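Local coordinates for possible prolidase (Bifidobacterium longum NCC2705, PDB 2P9B), which probably hydrolyses carbon-nitrogen bonds, thought to be other than peptide bonds, as a member of the metal-dependent amidohydrolase family, its natural substrate remaining uncertain, at residues 273-276 against 277-281; 436-439 against 440-443. All coordinates share one frame; numbering follows the deposited sequence.

Interaction 1 of 2, residues 273-276 against 277-281; sequences ELIG and MFRHN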
loop_
_atom_site.group_PDB
_atom_site.type_symbol
_atom_site.label_atom_id
_atom_site.label_comp_id
_atom_site.label_asym_id
_atom_site.label_seq_id
_atom_site.Cartn_x
_atom_site.Cartn_y
_atom_site.Cartn_z
ATOM N N GLU A 273 14.379 -20.874 -6.540
ATOM C CA GLU A 273 13.091 -21.544 -6.624
ATOM C C GLU A 273 11.975 -20.555 -6.314
ATOM O O GLU A 273 10.998 -20.460 -7.052
ATOM C CB GLU A 273 13.022 -22.712 -5.638
ATOM C CG GLU A 273 11.687 -23.448 -5.652
ATOM C CD GLU A 273 11.574 -24.491 -4.550
ATOM O OE1 GLU A 273 11.714 -24.127 -3.362
ATOM O OE2 GLU A 273 11.337 -25.675 -4.875
ATOM N N LEU A 274 12.129 -19.814 -5.223
ATOM C CA LEU A 274 11.118 -18.842 -4.821
ATOM C C LEU A 274 10.984 -17.703 -5.820
ATOM O O LEU A 274 9.878 -17.256 -6.113
ATOM C CB LEU A 274 11.440 -18.282 -3.436
ATOM C CG LEU A 274 11.374 -19.269 -2.269
ATOM C CD1 LEU A 274 11.667 -18.515 -0.982
ATOM C CD2 LEU A 274 9.998 -19.925 -2.195
ATOM N N ILE A 275 12.107 -17.225 -6.341
ATOM C CA ILE A 275 12.064 -16.145 -7.314
ATOM C C ILE A 275 11.234 -16.591 -8.517
ATOM O O ILE A 275 10.413 -15.836 -9.036
ATOM C CB ILE A 275 13.485 -15.758 -7.764
ATOM C CG1 ILE A 275 14.222 -15.096 -6.596
ATOM C CG2 ILE A 275 13.423 -14.830 -8.969
ATOM C CD1 ILE A 275 15.665 -14.739 -6.889
ATOM N N GLY A 276 11.438 -17.833 -8.942
ATOM C CA GLY A 276 10.692 -18.350 -10.071
ATOM C C GLY A 276 9.204 -18.426 -9.775
ATOM O O GLY A 276 8.385 -18.205 -10.671
HETATM N N MSE A 277 8.860 -18.732 -8.522
HETATM C CA MSE A 277 7.460 -18.839 -8.100
HETATM C C MSE A 277 6.767 -17.469 -8.087
HETATM O O MSE A 277 5.552 -17.382 -8.273
HETATM C CB MSE A 277 7.368 -19.510 -6.723
HETATM C CG MSE A 277 8.020 -20.893 -6.665
HETATM SE SE MSE A 277 7.691 -21.849 -4.988
HETATM C CE MSE A 277 5.790 -22.121 -5.290
ATOM N N PHE A 278 7.539 -16.404 -7.880
ATOM C CA PHE A 278 7.001 -15.040 -7.903
ATOM C C PHE A 278 6.727 -14.671 -9.367
ATOM O O PHE A 278 5.635 -14.226 -9.724
ATOM C CB PHE A 278 8.020 -14.039 -7.334
ATOM C CG PHE A 278 7.903 -13.808 -5.850
ATOM C CD1 PHE A 278 6.887 -13.007 -5.336
ATOM C CD2 PHE A 278 8.822 -14.369 -4.969
ATOM C CE1 PHE A 278 6.788 -12.764 -3.963
ATOM C CE2 PHE A 278 8.736 -14.134 -3.594
ATOM C CZ PHE A 278 7.715 -13.327 -3.092
ATOM N N ARG A 279 7.735 -14.879 -10.209
ATOM C CA ARG A 279 7.648 -14.560 -11.638
ATOM C C ARG A 279 6.499 -15.217 -12.376
ATOM O O ARG A 279 5.793 -14.566 -13.146
ATOM C CB ARG A 279 8.949 -14.937 -12.351
ATOM C CG ARG A 279 10.040 -13.902 -12.254
ATOM C CD ARG A 279 11.284 -14.373 -12.983
ATOM N NE ARG A 279 12.409 -13.471 -12.774
ATOM C CZ ARG A 279 13.669 -13.873 -12.670
ATOM N NH1 ARG A 279 13.963 -15.167 -12.755
ATOM N NH2 ARG A 279 14.636 -12.989 -12.480
ATOM N N HIS A 280 6.333 -16.515 -12.160
ATOM C CA HIS A 280 5.272 -17.272 -12.809
ATOM C C HIS A 280 4.571 -18.143 -11.783
ATOM O O HIS A 280 5.104 -19.161 -11.348
ATOM C CB HIS A 280 5.851 -18.147 -13.927
ATOM C CG HIS A 280 6.552 -17.369 -14.998
ATOM N ND1 HIS A 280 5.900 -16.469 -15.812
ATOM C CD2 HIS A 280 7.851 -17.348 -15.379
ATOM C CE1 HIS A 280 6.767 -15.925 -16.649
ATOM N NE2 HIS A 280 7.959 -16.442 -16.407
ATOM N N ASN A 281 3.374 -17.724 -11.396
ATOM C CA ASN A 281 2.579 -18.449 -10.417
ATOM C C ASN A 281 1.261 -18.806 -11.093
ATOM O O ASN A 281 0.345 -17.990 -11.152
ATOM C CB ASN A 281 2.315 -17.562 -9.203
ATOM C CG ASN A 281 1.751 -18.333 -8.038
ATOM O OD1 ASN A 281 1.092 -19.357 -8.217
ATOM N ND2 ASN A 281 1.995 -17.840 -6.834
#

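Interaction 2 of 2, residues 436-439 against 440-443; sequences KRFA and DIDA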
loop_
_atom_site.group_PDB
_atom_site.type_symbol
_atom_site.label_atom_id
_atom_site.label_comp_id
_atom_site.label_asym_id
_atom_site.label_seq_id
_atom_site.Cartn_x
_atom_site.Cartn_y
_atom_site.Cartn_z
ATOM N N LYS A 436 -2.279 15.448 10.820
ATOM C CA LYS A 436 -1.829 15.892 12.128
ATOM C C LYS A 436 -0.677 14.946 12.448
ATOM O O LYS A 436 -0.853 13.729 12.452
ATOM C CB LYS A 436 -2.951 15.734 13.156
ATOM C CG LYS A 436 -2.586 16.207 14.550
ATOM C CD LYS A 436 -3.763 16.072 15.503
ATOM C CE LYS A 436 -4.944 16.932 15.068
ATOM N NZ LYS A 436 -4.593 18.380 14.993
ATOM N N ARG A 437 0.504 15.495 12.701
ATOM C CA ARG A 437 1.663 14.663 12.991
ATOM C C ARG A 437 1.973 14.580 14.479
ATOM O O ARG A 437 1.526 15.415 15.265
ATOM C CB ARG A 437 2.875 15.203 12.230
ATOM C CG ARG A 437 2.643 15.272 10.733
ATOM C CD ARG A 437 3.628 16.203 10.054
ATOM N NE ARG A 437 3.217 16.500 8.686
ATOM C CZ ARG A 437 3.294 15.646 7.670
ATOM N NH1 ARG A 437 3.778 14.422 7.854
ATOM N NH2 ARG A 437 2.876 16.015 6.471
ATOM N N PHE A 438 2.721 13.551 14.861
ATOM C CA PHE A 438 3.108 13.355 16.251
ATOM C C PHE A 438 4.608 13.589 16.342
ATOM O O PHE A 438 5.406 12.707 16.036
ATOM C CB PHE A 438 2.752 11.939 16.704
ATOM C CG PHE A 438 1.273 11.668 16.709
ATOM C CD1 PHE A 438 0.436 12.328 17.606
ATOM C CD2 PHE A 438 0.711 10.778 15.799
ATOM C CE1 PHE A 438 -0.941 12.107 17.597
ATOM C CE2 PHE A 438 -0.666 10.549 15.780
ATOM C CZ PHE A 438 -1.492 11.215 16.680
ATOM N N ALA A 439 4.977 14.798 16.754
ATOM C CA ALA A 439 6.373 15.197 16.870
ATOM C C ALA A 439 7.274 14.192 17.586
ATOM O O ALA A 439 8.382 13.915 17.127
ATOM C CB ALA A 439 6.461 16.554 17.561
ATOM N N ASP A 440 6.805 13.649 18.705
ATOM C CA ASP A 440 7.597 12.693 19.475
ATOM C C ASP A 440 7.948 11.443 18.671
ATOM O O ASP A 440 9.107 11.037 18.618
ATOM C CB ASP A 440 6.855 12.301 20.761
ATOM C CG ASP A 440 5.571 11.535 20.495
ATOM O OD1 ASP A 440 4.744 12.009 19.689
ATOM O OD2 ASP A 440 5.385 10.457 21.099
ATOM N N ILE A 441 6.944 10.842 18.047
ATOM C CA ILE A 441 7.155 9.645 17.248
ATOM C C ILE A 441 7.975 9.973 16.004
ATOM O O ILE A 441 8.896 9.240 15.648
ATOM C CB ILE A 441 5.812 9.023 16.821
ATOM C CG1 ILE A 441 4.988 8.690 18.068
ATOM C CG2 ILE A 441 6.059 7.774 15.983
ATOM C CD1 ILE A 441 3.568 8.244 17.778
ATOM N N ASP A 442 7.643 11.078 15.343
ATOM C CA ASP A 442 8.372 11.470 14.145
ATOM C C ASP A 442 9.844 11.730 14.468
ATOM O O ASP A 442 10.725 11.386 13.683
ATOM C CB ASP A 442 7.753 12.723 13.505
ATOM C CG ASP A 442 6.355 12.476 12.934
ATOM O OD1 ASP A 442 5.944 11.303 12.784
ATOM O OD2 ASP A 442 5.668 13.475 12.617
ATOM N N ALA A 443 10.108 12.335 15.624
ATOM C CA ALA A 443 11.480 12.629 16.035
ATOM C C ALA A 443 12.272 11.338 16.243
ATOM O O ALA A 443 13.419 11.222 15.812
ATOM C CB ALA A 443 11.478 13.453 17.320
HETATM O O HOH W 1 5.859 13.545 9.644
#

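Interaction 1 of 2, residues 273-276 against 277-281
The closing turns of helix 272-279, the helical arm of a beta-alpha-beta unit between strands 263-264 and 290-292 of the amidohydrolase barrel, pair Glu-273 to Gly-276 with Met-277 to Arg-279, and His-280 follows as the first residue out. Four i to i+4 bonds run along it; that from Arg-279 N to Ile-275 O (3.1 Å) is almost straight, at 173°. The last, from His-280 N to Gly-276 O (3.0 Å), closes the helix where His-280 leaves helical geometry.

The buried flank faces helix 250-259. There the selenium of Met-277, a selenomethionine, meets Leu-274 CD2 at 4.1 Å, the two chains meeting at a slant; Met-277 CG lies 3.0 Å from Glu-273 O. Phe-278 is turned to chi1 -91°, away from a staggered value, which sets its CD2 3.3 Å from Leu-274 O, while Ile-275 CA lies at the ring's edge. Leu-257, Ser-289 and Leu-338 also border this ring. An alanine here would probably open a gap beside Leu-257 and Leu-338, with the ring carbon that lies against the Leu-274 carbonyl gone.

On another flank, Ile-275 and Arg-279 run side by side, and methyl CG2 sits over the middle of one guanidinium face, 3.8 Å from CZ. Arginine suits this place because its long, extended chain lets NH2 hydrogen-bond to the Ala-336 carbonyl oxygen, while its flat face packs on the branched isoleucine. At the exposed border with helix 250-259, Glu-273 OE1 forms a salt bridge with Arg-254. That interface thus mixes apolar packing on Leu-257 with a charge pair that probably helps fix how the helices sit.

Interaction 2 of 2, residues 436-439 against 440-443
With CG set opposite the carbonyl carbon (chi1 -67°), the side chain of Asp-442 turns back toward the start of its helix, and OD2 comes to lie 3.3 Å from Arg-437 CB. Arg-437 takes a similar first torsion, but its extended chain then leads away, and the two side chains cross at about a right angle. This is the N-terminal turn of helix 439-449, near the end of the chain, with Phe-438 at the N-cap.

Phenylalanine brings no side-chain acceptor to the N-cap; its carbonyl starts the regular helical bonding, Asp-442 N giving a nearly straight bond to Phe-438 O (2.9 Å, 172°). Ala-443 N follows with a bond to Ala-439 O at 2.8 Å, two small alanines suiting this exposed turn. Phe-438 also contributes CB, which packs on Ile-441 CD1 at 3.9 Å and lies 3.6 Å from Asp-440 OD1.

Aspartates at the start of a helix probably interact favourably with its positive end. Asp-442 is placed further by Tyr-354, whose hydroxyl is hydrogen-bonded both to OD1 and to the amide of Phe-438, so that the tyrosine spans the cap. Arg-437 has its own partner in the carbonyl of Glu-418, which holds NH2. The opposite charges stop short of a salt bridge: NH1 of Arg-437 remains 5.2 Å from Asp-442 OD2, the two planes inclined by 57°. A water joins them, accepting from Arg-437 NH1 at 2.9 Å and giving a weak bond to Asp-442 OD2 at 3.0 Å.

Interactions 1 and 2 are both local contacts within a helix turn, but of opposite ends: interaction 1 includes the C-terminal close of helix 272-279, interaction 2 the start of helix 439-449. They lie on opposite sides of the chain's centre, about 22 and 21 Å from it, with their own centres about 40 Å apart and their nearest atoms about 28 Å apart, so neither touches the other. Helix 272-279 belongs to the barrel, whereas helix 439-449 follows strand 428-429, near the end of the chain. His-77, His-79 and Asp-345 may form an empty metal site, as expected of an amidohydrolase; neither contact contributes a residue to that trio.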